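Local coordinates for protein proline iminopeptidase (Streptomyces halstedii, PDB 3WMR) that probably releases N-terminal proline from peptides as a family S33 peptidase and has a hydrophobic tunnel for interaction with polyketide substrates, at residues L251-V260 / V273-P281. Sequence-based numbering, arbitrary orientation.
Sequences LPDIQVPTMV and VKPFLDLVP
Val260 and Val273 meet where strand 258-260 and helix 273-279 run roughly antiparallel, at 148° with axes 9.4 Å apart, while the chain before the strand folds back so that Pro252 comes beside Val280 just past the helix. Val260 spreads its two methyls along the helix: CG1, anti to the backbone N (chi1 176°), reaches Val273, whose side chain is about 7 Å from that of the predicted active-site Asp266, and CG2 presses on Phe276 CB at 3.6 Å and on Leu277 CD2. The Phe276 ring reaches the 3-10 turn, where Leu251 CD2 lies 3.6 Å from Phe276 CE1 and Leu251 CD1 also comes up obliquely, near Phe276 CD1; Ser133 of helix 127-137 touches both residues. With the ring gone, as with an alanine at Phe276, both Leu251 methyls would probably lose their aromatic partner and a gap would open between turn and helix. Val280 splits its branches, CG2 going to Leu251 CB at 3.9 Å and CG1 to Thr258 OG1 at 3.7 Å. Thr258 OG1 donates a 3.2 Å hydrogen bond to Val256 O from above the carbonyl plane. Pro252 CA gives a CH···O contact to Leu279 O (3.4 Å), and Pro281 CD rests on Ile254 O. No hydrogen bond crosses the interface, so this beta-alpha-beta crossover of the alpha/beta hydrolase fold holds its helix against the first strand and preceding turn mainly by apolar packing.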
loop_
_atom_site.group_PDB
_atom_site.type_symbol
_atom_site.label_atom_id
_atom_site.label_comp_id
_atom_site.label_asym_id
_atom_site.label_seq_id
_atom_site.Cartn_x
_atom_site.Cartn_y
_atom_site.Cartn_z
ATOM N N LEU A 251 -13.116 9.890 6.087
ATOM C CA LEU A 251 -12.934 8.914 7.164
ATOM C C LEU A 251 -14.115 8.764 8.119
ATOM O O LEU A 251 -14.397 7.646 8.557
ATOM C CB LEU A 251 -11.632 9.174 7.963
ATOM C CG LEU A 251 -10.303 9.130 7.186
ATOM C CD1 LEU A 251 -9.098 9.369 8.088
ATOM C CD2 LEU A 251 -10.121 7.836 6.422
ATOM N N PRO A 252 -14.829 9.872 8.431
ATOM C CA PRO A 252 -15.991 9.702 9.298
ATOM C C PRO A 252 -17.085 8.829 8.697
ATOM O O PRO A 252 -17.925 8.350 9.441
ATOM C CB PRO A 252 -16.514 11.155 9.499
ATOM C CG PRO A 252 -15.331 12.020 9.222
ATOM C CD PRO A 252 -14.561 11.298 8.144
ATOM N N ASP A 253 -17.081 8.623 7.378
ATOM C CA ASP A 253 -18.137 7.862 6.701
ATOM C C ASP A 253 -17.894 6.349 6.663
ATOM O O ASP A 253 -18.764 5.579 6.226
ATOM C CB ASP A 253 -18.324 8.377 5.273
ATOM C CG ASP A 253 -18.930 9.793 5.221
ATOM O OD1 ASP A 253 -19.550 10.258 6.203
ATOM O OD2 ASP A 253 -18.765 10.448 4.180
ATOM N N ILE A 254 -16.711 5.918 7.091
ATOM C CA ILE A 254 -16.371 4.487 7.108
ATOM C C ILE A 254 -17.129 3.802 8.241
ATOM O O ILE A 254 -16.924 4.128 9.420
ATOM C CB ILE A 254 -14.847 4.274 7.245
ATOM C CG1 ILE A 254 -14.129 4.803 5.999
ATOM C CG2 ILE A 254 -14.525 2.801 7.442
ATOM C CD1 ILE A 254 -12.628 4.949 6.145
ATOM N N GLN A 255 -18.001 2.865 7.883
ATOM C CA GLN A 255 -18.885 2.196 8.849
ATOM C C GLN A 255 -18.352 0.855 9.347
ATOM O O GLN A 255 -18.774 0.355 10.402
ATOM C CB GLN A 255 -20.249 1.949 8.220
ATOM C CG GLN A 255 -21.040 3.221 7.993
ATOM C CD GLN A 255 -22.364 2.969 7.283
ATOM O OE1 GLN A 255 -22.421 2.227 6.312
ATOM N NE2 GLN A 255 -23.428 3.608 7.755
ATOM N N VAL A 256 -17.431 0.269 8.594
ATOM C CA VAL A 256 -16.996 -1.084 8.911
ATOM C C VAL A 256 -15.915 -1.020 9.977
ATOM O O VAL A 256 -15.275 0.016 10.166
ATOM C CB VAL A 256 -16.527 -1.830 7.649
ATOM C CG1 VAL A 256 -17.710 -2.074 6.729
ATOM C CG2 VAL A 256 -15.420 -1.068 6.917
ATOM N N PRO A 257 -15.717 -2.133 10.695
ATOM C CA PRO A 257 -14.614 -2.147 11.620
ATOM C C PRO A 257 -13.284 -2.071 10.855
ATOM O O PRO A 257 -13.036 -2.839 9.910
ATOM C CB PRO A 257 -14.768 -3.482 12.370
ATOM C CG PRO A 257 -15.944 -4.171 11.786
ATOM C CD PRO A 257 -16.358 -3.448 10.552
ATOM N N THR A 258 -12.456 -1.134 11.291
ATOM C CA THR A 258 -11.231 -0.777 10.624
ATOM C C THR A 258 -10.061 -1.043 11.559
ATOM O O THR A 258 -10.168 -0.825 12.778
ATOM C CB THR A 258 -11.276 0.704 10.193
ATOM O OG1 THR A 258 -12.366 0.894 9.275
ATOM C CG2 THR A 258 -9.959 1.122 9.520
ATOM N N MET A 259 -8.951 -1.537 11.007
ATOM C CA MET A 259 -7.733 -1.727 11.810
ATOM C C MET A 259 -6.584 -0.905 11.219
ATOM O O MET A 259 -6.315 -0.997 10.014
ATOM C CB MET A 259 -7.308 -3.202 11.898
ATOM C CG MET A 259 -6.045 -3.396 12.733
ATOM S SD MET A 259 -5.584 -5.096 13.173
ATOM C CE MET A 259 -5.641 -5.846 11.552
ATOM N N VAL A 260 -5.929 -0.103 12.069
ATOM C CA VAL A 260 -4.707 0.597 11.702
ATOM C C VAL A 260 -3.534 -0.236 12.196
ATOM O O VAL A 260 -3.466 -0.549 13.385
ATOM C CB VAL A 260 -4.628 1.994 12.334
ATOM C CG1 VAL A 260 -3.294 2.662 12.005
ATOM C CG2 VAL A 260 -5.800 2.854 11.867
ATOM N N VAL A 273 -0.979 8.434 11.003
ATOM C CA VAL A 273 -2.191 7.625 11.123
ATOM C C VAL A 273 -3.188 8.146 12.167
ATOM O O VAL A 273 -4.276 7.614 12.293
ATOM C CB VAL A 273 -1.865 6.142 11.414
ATOM C CG1 VAL A 273 -0.956 5.575 10.341
ATOM C CG2 VAL A 273 -1.253 5.954 12.792
ATOM N N LYS A 274 -2.836 9.201 12.892
ATOM C CA LYS A 274 -3.700 9.722 13.953
ATOM C C LYS A 274 -5.110 10.109 13.482
ATOM O O LYS A 274 -6.085 9.830 14.188
ATOM C CB LYS A 274 -3.027 10.905 14.673
ATOM C CG LYS A 274 -3.662 11.249 16.013
ATOM C CD LYS A 274 -2.653 11.946 16.924
ATOM C CE LYS A 274 -3.233 12.252 18.298
ATOM N NZ LYS A 274 -4.497 13.037 18.201
ATOM N N PRO A 275 -5.234 10.729 12.291
ATOM C CA PRO A 275 -6.584 11.002 11.825
ATOM C C PRO A 275 -7.473 9.742 11.684
ATOM O O PRO A 275 -8.668 9.851 11.888
ATOM C CB PRO A 275 -6.352 11.685 10.473
ATOM C CG PRO A 275 -5.007 12.301 10.597
ATOM C CD PRO A 275 -4.225 11.270 11.358
ATOM N N PHE A 276 -6.908 8.562 11.347
ATOM C CA PHE A 276 -7.724 7.333 11.311
ATOM C C PHE A 276 -8.278 7.048 12.704
ATOM O O PHE A 276 -9.460 6.748 12.871
ATOM C CB PHE A 276 -6.937 6.108 10.847
ATOM C CG PHE A 276 -6.543 6.131 9.404
ATOM C CD1 PHE A 276 -7.481 5.916 8.416
ATOM C CD2 PHE A 276 -5.214 6.277 9.041
ATOM C CE1 PHE A 276 -7.113 5.915 7.086
ATOM C CE2 PHE A 276 -4.836 6.275 7.711
ATOM C CZ PHE A 276 -5.781 6.081 6.731
ATOM N N LEU A 277 -7.414 7.165 13.707
ATOM C CA LEU A 277 -7.798 6.903 15.091
ATOM C C LEU A 277 -8.833 7.898 15.634
ATOM O O LEU A 277 -9.645 7.515 16.459
ATOM C CB LEU A 277 -6.576 6.914 15.999
ATOM C CG LEU A 277 -5.467 5.948 15.594
ATOM C CD1 LEU A 277 -4.311 6.045 16.566
ATOM C CD2 LEU A 277 -6.011 4.532 15.499
ATOM N N ASP A 278 -8.811 9.144 15.168
ATOM C CA ASP A 278 -9.745 10.185 15.667
ATOM C C ASP A 278 -11.046 10.291 14.873
ATOM O O ASP A 278 -12.049 10.829 15.370
ATOM C CB ASP A 278 -9.064 11.564 15.670
ATOM C CG ASP A 278 -7.823 11.624 16.575
ATOM O OD1 ASP A 278 -7.758 10.912 17.592
ATOM O OD2 ASP A 278 -6.905 12.409 16.265
ATOM N N LEU A 279 -11.044 9.828 13.631
ATOM C CA LEU A 279 -12.182 10.072 12.745
ATOM C C LEU A 279 -12.986 8.845 12.350
ATOM O O LEU A 279 -14.178 8.956 12.092
ATOM C CB LEU A 279 -11.694 10.764 11.487
ATOM C CG LEU A 279 -11.065 12.137 11.705
ATOM C CD1 LEU A 279 -10.421 12.601 10.412
ATOM C CD2 LEU A 279 -12.108 13.144 12.213
ATOM N N VAL A 280 -12.343 7.683 12.262
ATOM C CA VAL A 280 -13.039 6.444 11.905
ATOM C C VAL A 280 -13.771 5.923 13.149
ATOM O O VAL A 280 -13.127 5.610 14.141
ATOM C CB VAL A 280 -12.060 5.371 11.363
ATOM C CG1 VAL A 280 -12.802 4.077 11.012
ATOM C CG2 VAL A 280 -11.307 5.915 10.145
ATOM N N PRO A 281 -15.110 5.839 13.103
ATOM C CA PRO A 281 -15.900 5.428 14.284
ATOM C C PRO A 281 -15.473 4.108 14.942
ATOM O O PRO A 281 -15.284 4.059 16.166
ATOM C CB PRO A 281 -17.325 5.315 13.727
ATOM C CG PRO A 281 -17.356 6.262 12.562
ATOM C CD PRO A 281 -15.979 6.140 11.946
#